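Local coordinates for putative signal transduction protein with CBS domains (Kribbella flavida, PDB 4NOC) that is of unknown function but, as a paired CBS-domain protein, probably senses a small regulatory ligand, perhaps an adenosine nucleotide, in signal transduction, at residues Gln8-Phe13 with Gly136-Ser141; Pro14-Asp19 with Pro35-Val40; Ser48-Ser53 with Arg92-Ser97; Ala100-Val105 with Cys123-Val128. All coordinates share one frame; numbering follows the deposited sequence.

Contact 1. Residues Gln8-Phe13 with Gly136-Ser141. With SO4 (sulfate ion), chain G.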
loop_
_atom_site.group_PDB
_atom_site.type_symbol
_atom_site.label_atom_id
_atom_site.label_comp_id
_atom_site.label_asym_id
_atom_site.label_seq_id
_atom_site.Cartn_x
_atom_site.Cartn_y
_atom_site.Cartn_z
ATOM N N GLN A 8 4.303 -4.787 -20.643
ATOM C CA GLN A 8 4.439 -6.156 -20.170
ATOM C C GLN A 8 4.531 -6.230 -18.649
ATOM O O GLN A 8 4.116 -7.226 -18.066
ATOM C CB GLN A 8 5.668 -6.808 -20.782
ATOM C CG GLN A 8 5.574 -7.029 -22.294
ATOM C CD GLN A 8 5.670 -5.732 -23.086
ATOM O OE1 GLN A 8 6.335 -4.783 -22.666
ATOM N NE2 GLN A 8 4.991 -5.681 -24.224
HETATM N N MSE A 9 5.073 -5.189 -18.007
HETATM C CA MSE A 9 5.197 -5.167 -16.545
HETATM C C MSE A 9 3.845 -5.040 -15.843
HETATM O O MSE A 9 3.639 -5.593 -14.763
HETATM C CB MSE A 9 6.101 -4.012 -16.091
HETATM C CG MSE A 9 7.539 -4.096 -16.602
HETATM SE SE MSE A 9 8.467 -2.428 -16.272
HETATM C CE MSE A 9 8.541 -2.513 -14.347
ATOM N N ALA A 10 2.921 -4.316 -16.467
ATOM C CA ALA A 10 1.667 -3.965 -15.811
ATOM C C ALA A 10 0.813 -5.188 -15.549
ATOM O O ALA A 10 0.868 -6.172 -16.289
ATOM C CB ALA A 10 0.893 -2.974 -16.650
ATOM N N GLU A 11 0.014 -5.109 -14.494
ATOM C CA GLU A 11 -0.994 -6.117 -14.216
ATOM C C GLU A 11 -2.365 -5.462 -14.175
ATOM O O GLU A 11 -2.474 -4.253 -13.949
ATOM C CB GLU A 11 -0.687 -6.815 -12.894
ATOM C CG GLU A 11 0.577 -7.636 -12.980
ATOM C CD GLU A 11 1.030 -8.127 -11.645
ATOM O OE1 GLU A 11 0.993 -7.322 -10.696
ATOM O OE2 GLU A 11 1.412 -9.315 -11.543
ATOM N N GLN A 12 -3.404 -6.259 -14.407
ATOM C CA GLN A 12 -4.768 -5.762 -14.394
ATOM C C GLN A 12 -5.089 -5.273 -12.995
ATOM O O GLN A 12 -4.739 -5.942 -12.026
ATOM C CB GLN A 12 -5.731 -6.881 -14.762
ATOM C CG GLN A 12 -5.671 -7.286 -16.222
ATOM C CD GLN A 12 -6.663 -6.519 -17.071
ATOM O OE1 GLN A 12 -6.755 -5.294 -16.982
ATOM N NE2 GLN A 12 -7.427 -7.239 -17.889
ATOM N N PHE A 13 -5.750 -4.123 -12.892
ATOM C CA PHE A 13 -6.042 -3.504 -11.603
ATOM C C PHE A 13 -7.439 -2.895 -11.704
ATOM O O PHE A 13 -7.747 -2.221 -12.681
ATOM C CB PHE A 13 -5.019 -2.391 -11.360
ATOM C CG PHE A 13 -4.528 -2.288 -9.940
ATOM C CD1 PHE A 13 -3.428 -3.018 -9.520
ATOM C CD2 PHE A 13 -5.133 -1.413 -9.041
ATOM C CE1 PHE A 13 -2.956 -2.906 -8.221
ATOM C CE2 PHE A 13 -4.667 -1.297 -7.735
ATOM C CZ PHE A 13 -3.576 -2.045 -7.325
ATOM N N GLY A 136 -3.324 -1.151 -17.203
ATOM C CA GLY A 136 -3.013 -1.850 -15.968
ATOM C C GLY A 136 -2.191 -0.987 -15.014
ATOM O O GLY A 136 -2.105 0.241 -15.191
ATOM N N ALA A 137 -1.585 -1.621 -14.007
ATOM C CA ALA A 137 -0.758 -0.902 -13.038
ATOM C C ALA A 137 0.485 -1.704 -12.669
ATOM O O ALA A 137 0.547 -2.917 -12.907
ATOM C CB ALA A 137 -1.561 -0.572 -11.792
ATOM N N ILE A 138 1.475 -1.015 -12.109
ATOM C CA ILE A 138 2.690 -1.651 -11.617
ATOM C C ILE A 138 2.896 -1.207 -10.173
ATOM O O ILE A 138 3.191 -0.031 -9.915
ATOM C CB ILE A 138 3.918 -1.223 -12.428
ATOM C CG1 ILE A 138 3.721 -1.525 -13.905
ATOM C CG2 ILE A 138 5.182 -1.927 -11.924
ATOM C CD1 ILE A 138 4.745 -0.859 -14.778
ATOM N N THR A 139 2.731 -2.135 -9.232
ATOM C CA THR A 139 2.933 -1.809 -7.827
ATOM C C THR A 139 4.417 -1.879 -7.493
ATOM O O THR A 139 5.205 -2.440 -8.253
ATOM C CB THR A 139 2.250 -2.810 -6.917
ATOM O OG1 THR A 139 2.823 -4.104 -7.158
ATOM C CG2 THR A 139 0.751 -2.850 -7.198
ATOM N N ALA A 140 4.775 -1.329 -6.341
ATOM C CA ALA A 140 6.131 -1.414 -5.838
ATOM C C ALA A 140 6.575 -2.889 -5.741
ATOM O O ALA A 140 7.680 -3.220 -6.148
ATOM C CB ALA A 140 6.244 -0.694 -4.464
ATOM N N SER A 141 5.718 -3.779 -5.233
ATOM C CA SER A 141 6.136 -5.182 -5.077
ATOM C C SER A 141 6.264 -5.891 -6.433
ATOM O O SER A 141 7.084 -6.789 -6.609
ATOM C CB SER A 141 5.228 -5.960 -4.103
ATOM O OG SER A 141 3.952 -6.243 -4.650
HETATM S S SO4 G . -6.777 -2.115 -15.936
HETATM O O1 SO4 G . -5.933 -3.085 -15.264
HETATM O O2 SO4 G . -6.520 -2.137 -17.375
HETATM O O3 SO4 G . -8.182 -2.438 -15.696
HETATM O O4 SO4 G . -6.452 -0.803 -15.385
#
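E11 and A137 grip each other through a two-bond antiparallel bridge. E11 N points at A137 O over 2.8 Å with a nearly straight N-H (170°), and A137 N returns to E11 O at the same length, in the plane of that carbonyl. A10 adds a CA-H...O contact, its CA 3.3 Å from A137 O. G136 passes close to E11 O, its CA 3.2 Å away; a CB would clash with that oxygen and, at these backbone angles, press into the preceding carbonyl oxygen too.

Side chains close both flanks. On one, I138 CD1 reaches M9 CB (3.7 Å), and V114 of helix 111-121 touches both residues. On the other, the F13 ring meets the A137 methyl through CD1 (3.8 Å) and T139 CG2 through CE1. T139 turns OG1 between its backbone N and carbonyl carbon (chi1 61°), and that oxygen caps R142 N at the start of helix 140-147. Further out, F13 N donates to O1 of a sulfate, probably from the crystallisation liquor, and E11 OE1 forms a salt bridge with R33 of the second subunit. This N-terminal segment edging the sheet of the other CBS motif is characteristic of the tandem CBS pair.

Contact 2. Residues Pro14-Asp19 with Pro35-Val40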
loop_
_atom_site.group_PDB
_atom_site.type_symbol
_atom_site.label_atom_id
_atom_site.label_comp_id
_atom_site.label_asym_id
_atom_site.label_seq_id
_atom_site.Cartn_x
_atom_site.Cartn_y
_atom_site.Cartn_z
ATOM N N PRO A 14 -8.307 -3.131 -10.710
ATOM C CA PRO A 14 -9.656 -2.577 -10.896
ATOM C C PRO A 14 -9.716 -1.052 -10.807
ATOM O O PRO A 14 -9.004 -0.384 -10.036
ATOM C CB PRO A 14 -10.481 -3.234 -9.793
ATOM C CG PRO A 14 -9.503 -3.786 -8.845
ATOM C CD PRO A 14 -8.218 -4.027 -9.548
ATOM N N VAL A 15 -10.595 -0.519 -11.639
ATOM C CA VAL A 15 -10.728 0.902 -11.872
ATOM C C VAL A 15 -12.172 1.272 -11.553
ATOM O O VAL A 15 -13.086 0.469 -11.802
ATOM C CB VAL A 15 -10.399 1.185 -13.364
ATOM C CG1 VAL A 15 -10.966 2.487 -13.829
ATOM C CG2 VAL A 15 -8.884 1.123 -13.594
ATOM N N VAL A 16 -12.387 2.451 -10.968
ATOM C CA VAL A 16 -13.747 2.972 -10.790
ATOM C C VAL A 16 -13.826 4.439 -11.196
ATOM O O VAL A 16 -12.824 5.168 -11.112
ATOM C CB VAL A 16 -14.256 2.862 -9.325
ATOM C CG1 VAL A 16 -14.446 1.406 -8.905
ATOM C CG2 VAL A 16 -13.321 3.611 -8.370
ATOM N N GLY A 17 -15.012 4.872 -11.628
ATOM C CA GLY A 17 -15.222 6.257 -12.010
ATOM C C GLY A 17 -15.386 7.184 -10.816
ATOM O O GLY A 17 -15.937 6.810 -9.777
ATOM N N LEU A 18 -14.883 8.400 -10.970
ATOM C CA LEU A 18 -15.039 9.464 -9.986
ATOM C C LEU A 18 -16.508 9.681 -9.576
ATOM O O LEU A 18 -16.816 9.927 -8.402
ATOM C CB LEU A 18 -14.463 10.737 -10.595
ATOM C CG LEU A 18 -13.933 11.878 -9.739
ATOM C CD1 LEU A 18 -13.161 11.362 -8.562
ATOM C CD2 LEU A 18 -13.044 12.768 -10.599
ATOM N N ASP A 19 -17.423 9.581 -10.532
ATOM C CA ASP A 19 -18.833 9.775 -10.214
ATOM C C ASP A 19 -19.588 8.474 -9.920
ATOM O O ASP A 19 -20.799 8.481 -9.768
ATOM C CB ASP A 19 -19.523 10.563 -11.328
ATOM C CG ASP A 19 -18.786 11.849 -11.663
ATOM O OD1 ASP A 19 -18.285 12.505 -10.718
ATOM O OD2 ASP A 19 -18.696 12.190 -12.868
ATOM N N PRO A 35 -5.546 -3.045 -1.546
ATOM C CA PRO A 35 -5.000 -1.879 -0.853
ATOM C C PRO A 35 -5.644 -0.608 -1.409
ATOM O O PRO A 35 -5.825 0.347 -0.648
ATOM C CB PRO A 35 -3.520 -1.927 -1.228
ATOM C CG PRO A 35 -3.509 -2.589 -2.576
ATOM C CD PRO A 35 -4.586 -3.625 -2.504
ATOM N N GLY A 36 -5.994 -0.611 -2.703
ATOM C CA GLY A 36 -6.584 0.552 -3.350
ATOM C C GLY A 36 -7.254 0.323 -4.697
ATOM O O GLY A 36 -7.041 -0.689 -5.363
ATOM N N LEU A 37 -8.089 1.279 -5.092
ATOM C CA LEU A 37 -8.714 1.273 -6.408
ATOM C C LEU A 37 -8.087 2.384 -7.237
ATOM O O LEU A 37 -7.759 3.439 -6.698
ATOM C CB LEU A 37 -10.222 1.527 -6.280
ATOM C CG LEU A 37 -11.048 0.468 -5.542
ATOM C CD1 LEU A 37 -12.502 0.888 -5.418
ATOM C CD2 LEU A 37 -10.939 -0.898 -6.226
ATOM N N ILE A 38 -7.909 2.157 -8.535
ATOM C CA ILE A 38 -7.544 3.257 -9.425
ATOM C C ILE A 38 -8.799 4.041 -9.816
ATOM O O ILE A 38 -9.765 3.480 -10.329
ATOM C CB ILE A 38 -6.780 2.785 -10.672
ATOM C CG1 ILE A 38 -5.366 2.342 -10.272
ATOM C CG2 ILE A 38 -6.710 3.906 -11.708
ATOM C CD1 ILE A 38 -4.526 1.899 -11.433
ATOM N N VAL A 39 -8.790 5.338 -9.543
ATOM C CA VAL A 39 -9.947 6.160 -9.830
ATOM C C VAL A 39 -9.705 6.898 -11.138
ATOM O O VAL A 39 -8.641 7.497 -11.319
ATOM C CB VAL A 39 -10.143 7.204 -8.738
ATOM C CG1 VAL A 39 -11.376 8.061 -9.038
ATOM C CG2 VAL A 39 -10.262 6.525 -7.376
ATOM N N VAL A 40 -10.672 6.858 -12.048
ATOM C CA VAL A 40 -10.560 7.646 -13.264
ATOM C C VAL A 40 -11.692 8.669 -13.377
ATOM O O VAL A 40 -12.692 8.586 -12.651
ATOM C CB VAL A 40 -10.554 6.757 -14.498
ATOM C CG1 VAL A 40 -9.474 5.687 -14.351
ATOM C CG2 VAL A 40 -11.931 6.122 -14.688
#
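V16 CG1 lies 4.0 Å from L37 CD1, the two side chains slanting across each other in the apolar centre of a parallel strand pair. Strands 15-17 and 36-40 belong to the beta-alpha-beta unit that helix 22-31 completes in the first CBS motif, and L28 and A25 of that crossover helix back V16 and L37 in turn. Farther along, L18 CD1 lies 3.8 Å from V39 CG1, these side chains crossing at about a right angle, and V91 covers V39 from the helix 91-94 side.

The other face, with V15, I38 and V40, is more open at V15. There V15 and V40 meet methyl to methyl, CG1 to CG1 at 3.6 Å. With CG1 of V15 anti to the backbone N (chi1 159°), its other methyl, CG2, is left beside that N and rests on I38 CB, 4.0 Å off. At the start of the strand pair P14 CG makes only a looser contact with L37 CD2 (4.2 Å).

The polar seam between the faces is a regular parallel ladder: I38 N donates to P14 O, V16 N to I38 O, V40 N to V16 O and L18 N to V40 O. Outside the ladder, D19 OD1 forms a salt bridge with R92. In the last rung L18 N sits 2.8 Å from V40 O, almost exactly in line with the carbonyl (C=O...N 178°), though the N-H...O angle is only 146°.

Contact 3. Residues Ser48-Ser53 with Arg92-Ser97. With SO4 (sulfate ion), chain F.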
loop_
_atom_site.group_PDB
_atom_site.type_symbol
_atom_site.label_atom_id
_atom_site.label_comp_id
_atom_site.label_asym_id
_atom_site.label_seq_id
_atom_site.Cartn_x
_atom_site.Cartn_y
_atom_site.Cartn_z
ATOM N N SER A 48 -6.610 9.434 -9.669
ATOM C CA SER A 48 -6.120 9.235 -8.325
ATOM C C SER A 48 -6.197 7.758 -7.947
ATOM O O SER A 48 -6.711 6.930 -8.703
ATOM C CB SER A 48 -6.974 10.057 -7.361
ATOM O OG SER A 48 -6.232 10.411 -6.214
ATOM N N VAL A 49 -5.679 7.435 -6.770
ATOM C CA VAL A 49 -5.844 6.105 -6.198
ATOM C C VAL A 49 -6.747 6.283 -4.991
ATOM O O VAL A 49 -6.624 7.293 -4.291
ATOM C CB VAL A 49 -4.501 5.528 -5.719
ATOM C CG1 VAL A 49 -4.690 4.144 -5.081
ATOM C CG2 VAL A 49 -3.534 5.437 -6.872
ATOM N N LEU A 50 -7.654 5.330 -4.758
ATOM C CA LEU A 50 -8.469 5.314 -3.547
ATOM C C LEU A 50 -8.023 4.149 -2.664
ATOM O O LEU A 50 -8.429 3.000 -2.876
ATOM C CB LEU A 50 -9.965 5.187 -3.869
ATOM C CG LEU A 50 -10.887 4.974 -2.656
ATOM C CD1 LEU A 50 -10.752 6.123 -1.664
ATOM C CD2 LEU A 50 -12.353 4.776 -3.050
ATOM N N PRO A 51 -7.167 4.434 -1.676
ATOM C CA PRO A 51 -6.728 3.368 -0.759
ATOM C C PRO A 51 -7.847 2.951 0.202
ATOM O O PRO A 51 -8.635 3.809 0.605
ATOM C CB PRO A 51 -5.561 4.006 0.011
ATOM C CG PRO A 51 -5.747 5.497 -0.145
ATOM C CD PRO A 51 -6.521 5.736 -1.417
ATOM N N ALA A 52 -7.932 1.664 0.538
ATOM C CA ALA A 52 -8.905 1.198 1.527
ATOM C C ALA A 52 -8.807 2.003 2.822
ATOM O O ALA A 52 -9.824 2.318 3.433
ATOM C CB ALA A 52 -8.716 -0.281 1.820
ATOM N N SER A 53 -7.585 2.338 3.221
ATOM C CA SER A 53 -7.357 3.075 4.457
ATOM C C SER A 53 -8.074 4.424 4.456
ATOM O O SER A 53 -8.551 4.869 5.502
ATOM C CB SER A 53 -5.856 3.242 4.732
ATOM O OG SER A 53 -5.261 4.128 3.808
ATOM N N ARG A 92 -15.824 10.280 -5.651
ATOM C CA ARG A 92 -15.240 11.603 -5.548
ATOM C C ARG A 92 -15.224 12.110 -4.101
ATOM O O ARG A 92 -14.250 12.716 -3.666
ATOM C CB ARG A 92 -16.015 12.580 -6.442
ATOM C CG ARG A 92 -15.483 14.001 -6.396
ATOM C CD ARG A 92 -16.442 14.989 -7.050
ATOM N NE ARG A 92 -16.839 14.550 -8.381
ATOM C CZ ARG A 92 -16.201 14.883 -9.500
ATOM N NH1 ARG A 92 -16.633 14.435 -10.671
ATOM N NH2 ARG A 92 -15.126 15.668 -9.453
ATOM N N LYS A 93 -16.310 11.863 -3.368
ATOM C CA LYS A 93 -16.446 12.343 -1.990
ATOM C C LYS A 93 -15.614 11.525 -1.002
ATOM O O LYS A 93 -15.277 12.000 0.082
ATOM C CB LYS A 93 -17.918 12.356 -1.559
ATOM C CG LYS A 93 -18.637 13.669 -1.792
ATOM N N LEU A 94 -15.288 10.293 -1.379
ATOM C CA LEU A 94 -14.445 9.435 -0.553
ATOM C C LEU A 94 -12.986 9.896 -0.567
ATOM O O LEU A 94 -12.232 9.627 0.365
ATOM C CB LEU A 94 -14.511 7.985 -1.050
ATOM C CG LEU A 94 -15.871 7.296 -0.991
ATOM C CD1 LEU A 94 -15.766 5.887 -1.539
ATOM C CD2 LEU A 94 -16.332 7.256 0.433
ATOM N N LEU A 95 -12.582 10.574 -1.635
ATOM C CA LEU A 95 -11.190 10.979 -1.767
ATOM C C LEU A 95 -10.834 12.034 -0.717
ATOM O O LEU A 95 -11.709 12.710 -0.200
ATOM C CB LEU A 95 -10.910 11.490 -3.178
ATOM C CG LEU A 95 -10.986 10.472 -4.317
ATOM C CD1 LEU A 95 -10.753 11.175 -5.657
ATOM C CD2 LEU A 95 -9.970 9.346 -4.117
ATOM N N PRO A 96 -9.540 12.146 -0.379
ATOM C CA PRO A 96 -9.113 13.210 0.539
ATOM C C PRO A 96 -9.188 14.561 -0.160
ATOM O O PRO A 96 -9.279 14.588 -1.393
ATOM C CB PRO A 96 -7.656 12.850 0.840
ATOM C CG PRO A 96 -7.191 12.039 -0.381
ATOM C CD PRO A 96 -8.422 11.273 -0.806
ATOM N N SER A 97 -9.155 15.653 0.609
ATOM C CA SER A 97 -9.260 17.004 0.050
ATOM C C SER A 97 -8.137 17.309 -0.940
ATOM O O SER A 97 -8.362 17.988 -1.942
ATOM C CB SER A 97 -9.298 18.061 1.160
HETATM S S SO4 F . -8.352 14.945 4.136
HETATM O O1 SO4 F . -6.980 14.748 3.671
HETATM O O2 SO4 F . -9.140 15.570 3.081
HETATM O O3 SO4 F . -8.964 13.664 4.497
HETATM O O4 SO4 F . -8.316 15.818 5.303
#
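L50 carries this contact by splitting its two methyls between neighbouring leucines. L50 CD2 meets L94 CD1 at 3.9 Å, while L50 CD1 lies 4.1 Å from L95 CD2, and in both pairs the side chains pass at a slant. Chi1 (172°) sets CG of L50 anti to the backbone N and beside the carbonyl carbon, and chi2 (59°) then places CD1. L95 also reaches the two residues before L50: CD1 approaches S48 CB at 4.3 Å, and CD2 lies 3.9 Å from the carbonyl oxygen of V49. The leucine cluster continues through V55 and F58 of helix 52-59, which touch L50 and L94 respectively, and through L18, which packs on L95.

No hydrogen bond crosses between 48-53 and 92-97, and several polar groups are bonded to other parts of the chain. S48 OG bonds to A100 O, L94 O accepts from Q54 NE2, and the backbone of L50 pairs with L37 in the adjacent strand.

At the far end of 92-97 a sulfate, probably from the crystallisation liquor, lies beside P96 and poorly ordered S97. A short, weakly bonded helical turn (91-94) and the loop leading to strand 104-106 thus pack on the first motif's sheet, as 8-13 does on the second, in keeping with a tandem CBS pair.

Contact 4. Residues Ala100-Val105 with Cys123-Val128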
loop_
_atom_site.group_PDB
_atom_site.type_symbol
_atom_site.label_atom_id
_atom_site.label_comp_id
_atom_site.label_asym_id
_atom_site.label_seq_id
_atom_site.Cartn_x
_atom_site.Cartn_y
_atom_site.Cartn_z
ATOM N N ALA A 100 -4.005 12.166 -3.704
ATOM C CA ALA A 100 -2.690 11.760 -4.171
ATOM C C ALA A 100 -2.654 11.797 -5.685
ATOM O O ALA A 100 -3.603 11.376 -6.346
ATOM C CB ALA A 100 -2.361 10.357 -3.678
ATOM N N GLU A 101 -1.571 12.339 -6.227
ATOM C CA GLU A 101 -1.290 12.222 -7.648
ATOM C C GLU A 101 -1.048 10.754 -7.943
ATOM O O GLU A 101 -0.593 10.008 -7.080
ATOM C CB GLU A 101 -0.041 13.022 -8.026
ATOM C CG GLU A 101 -0.246 14.530 -8.124
ATOM C CD GLU A 101 -0.920 14.950 -9.419
ATOM O OE1 GLU A 101 -1.244 16.147 -9.557
ATOM O OE2 GLU A 101 -1.122 14.086 -10.301
ATOM N N LEU A 102 -1.369 10.336 -9.156
ATOM C CA LEU A 102 -1.127 8.967 -9.564
ATOM C C LEU A 102 -0.182 9.031 -10.726
ATOM O O LEU A 102 -0.579 9.406 -11.827
ATOM C CB LEU A 102 -2.439 8.304 -9.971
ATOM C CG LEU A 102 -2.365 6.951 -10.680
ATOM C CD1 LEU A 102 -1.633 5.927 -9.820
ATOM C CD2 LEU A 102 -3.768 6.467 -11.054
ATOM N N PRO A 103 1.095 8.703 -10.491
ATOM C CA PRO A 103 2.017 8.811 -11.622
ATOM C C PRO A 103 1.633 7.759 -12.645
ATOM O O PRO A 103 1.232 6.661 -12.269
ATOM C CB PRO A 103 3.386 8.485 -11.008
ATOM C CG PRO A 103 3.174 8.538 -9.483
ATOM C CD PRO A 103 1.741 8.157 -9.283
ATOM N N VAL A 104 1.747 8.109 -13.920
ATOM C CA VAL A 104 1.355 7.252 -15.033
ATOM C C VAL A 104 2.557 7.150 -15.954
ATOM O O VAL A 104 3.018 8.179 -16.474
ATOM C CB VAL A 104 0.231 7.916 -15.861
ATOM C CG1 VAL A 104 -0.130 7.049 -17.065
ATOM C CG2 VAL A 104 -0.997 8.213 -14.994
ATOM N N VAL A 105 3.062 5.934 -16.163
ATOM C CA VAL A 105 4.220 5.728 -17.038
ATOM C C VAL A 105 3.773 5.335 -18.449
ATOM O O VAL A 105 2.739 4.683 -18.625
ATOM C CB VAL A 105 5.204 4.658 -16.455
ATOM C CG1 VAL A 105 5.632 5.040 -15.032
ATOM C CG2 VAL A 105 4.573 3.265 -16.442
ATOM N N CYS A 123 6.537 5.888 -4.862
ATOM C CA CYS A 123 5.082 5.713 -4.922
ATOM C C CYS A 123 4.747 4.233 -4.813
ATOM O O CYS A 123 5.543 3.385 -5.229
ATOM C CB CYS A 123 4.507 6.311 -6.210
ATOM S SG CYS A 123 5.445 5.843 -7.644
ATOM N N PRO A 124 3.591 3.920 -4.209
ATOM C CA PRO A 124 3.153 2.532 -3.998
ATOM C C PRO A 124 2.820 1.842 -5.315
ATOM O O PRO A 124 3.070 0.650 -5.425
ATOM C CB PRO A 124 1.896 2.675 -3.130
ATOM C CG PRO A 124 1.472 4.125 -3.281
ATOM C CD PRO A 124 2.729 4.897 -3.516
ATOM N N LEU A 125 2.290 2.579 -6.294
ATOM C CA LEU A 125 2.056 2.050 -7.645
ATOM C C LEU A 125 2.068 3.152 -8.710
ATOM O O LEU A 125 1.985 4.344 -8.394
ATOM C CB LEU A 125 0.749 1.221 -7.725
ATOM C CG LEU A 125 -0.654 1.843 -7.621
ATOM C CD1 LEU A 125 -0.729 2.885 -6.542
ATOM C CD2 LEU A 125 -1.106 2.454 -8.927
ATOM N N VAL A 126 2.196 2.747 -9.971
ATOM C CA VAL A 126 2.008 3.662 -11.092
ATOM C C VAL A 126 1.016 3.007 -12.050
ATOM O O VAL A 126 0.978 1.770 -12.156
ATOM C CB VAL A 126 3.325 3.977 -11.861
ATOM C CG1 VAL A 126 4.305 4.728 -10.964
ATOM C CG2 VAL A 126 3.972 2.683 -12.411
ATOM N N ALA A 127 0.204 3.825 -12.722
ATOM C CA ALA A 127 -0.670 3.308 -13.761
ATOM C C ALA A 127 0.150 3.217 -15.028
ATOM O O ALA A 127 1.162 3.916 -15.178
ATOM C CB ALA A 127 -1.897 4.202 -13.964
ATOM N N VAL A 128 -0.271 2.336 -15.928
ATOM C CA VAL A 128 0.341 2.267 -17.240
ATOM C C VAL A 128 -0.697 2.648 -18.284
ATOM O O VAL A 128 -1.844 2.166 -18.262
ATOM C CB VAL A 128 0.942 0.879 -17.514
ATOM C CG1 VAL A 128 1.781 0.911 -18.778
ATOM C CG2 VAL A 128 1.819 0.467 -16.348
#
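L102 and L125 pack tightly, CD1 of the first 3.6 Å from CD2 of the second, while the other methyl of L102, CD2, reaches the A127 CB at 4.1 Å. Chi1 of L102 (169°) sets CG anti to its backbone N, and from that CG the two methyls fork to their separate partners. V49 of strand 46-51 touches both leucines. The P103 ring belongs to the same packed part: it sets CG against C123 SG at 4.0 Å and CB against V126 CG1, with L121 also touching the proline. V105 also packs closely and straddles two residues: CG1 meets V126 CG2 at about a right angle between side chains, and CG2 meets V128 CG2, each at 3.9 Å. I117 of helix 111-121 lies on V105, and M118 on V126.

That helix joins the parallel strands 104-106 and 125-130 in the beta-alpha-beta unit of the second CBS motif. The seam has two bonds, A127 N to P103 O at 3.1 Å and V105 N to A127 O at 2.9 Å.

The looser side is at V104, which is partly exposed. Its CG2 comes no nearer than 4.2 Å to the A127 methyl, and P46 of strand 46-51 packs against the same valine.

Contacts 2 and 4 are equivalent beta-alpha-beta pairings in the two CBS motifs, with centres 12 Å apart; I38 CG2 and L102 CD2 touch at 4.0 Å where they meet. Contact 3 continues the first sheet, since L37 O accepts from L50 N, and reaches the second motif through V49 CG2, 3.5 Å from L102 CD1. Contact 1 continues the second sheet through the probable bond from I138 N to V126 O, 2.8 Å, and reaches contact 2 through F13 and A137 on I38. Contacts 1 and 3 do not touch, nearest atoms being about 6 Å apart, yet both meet the second subunit. The sulfate of contact 1 also approaches V15 of contact 2.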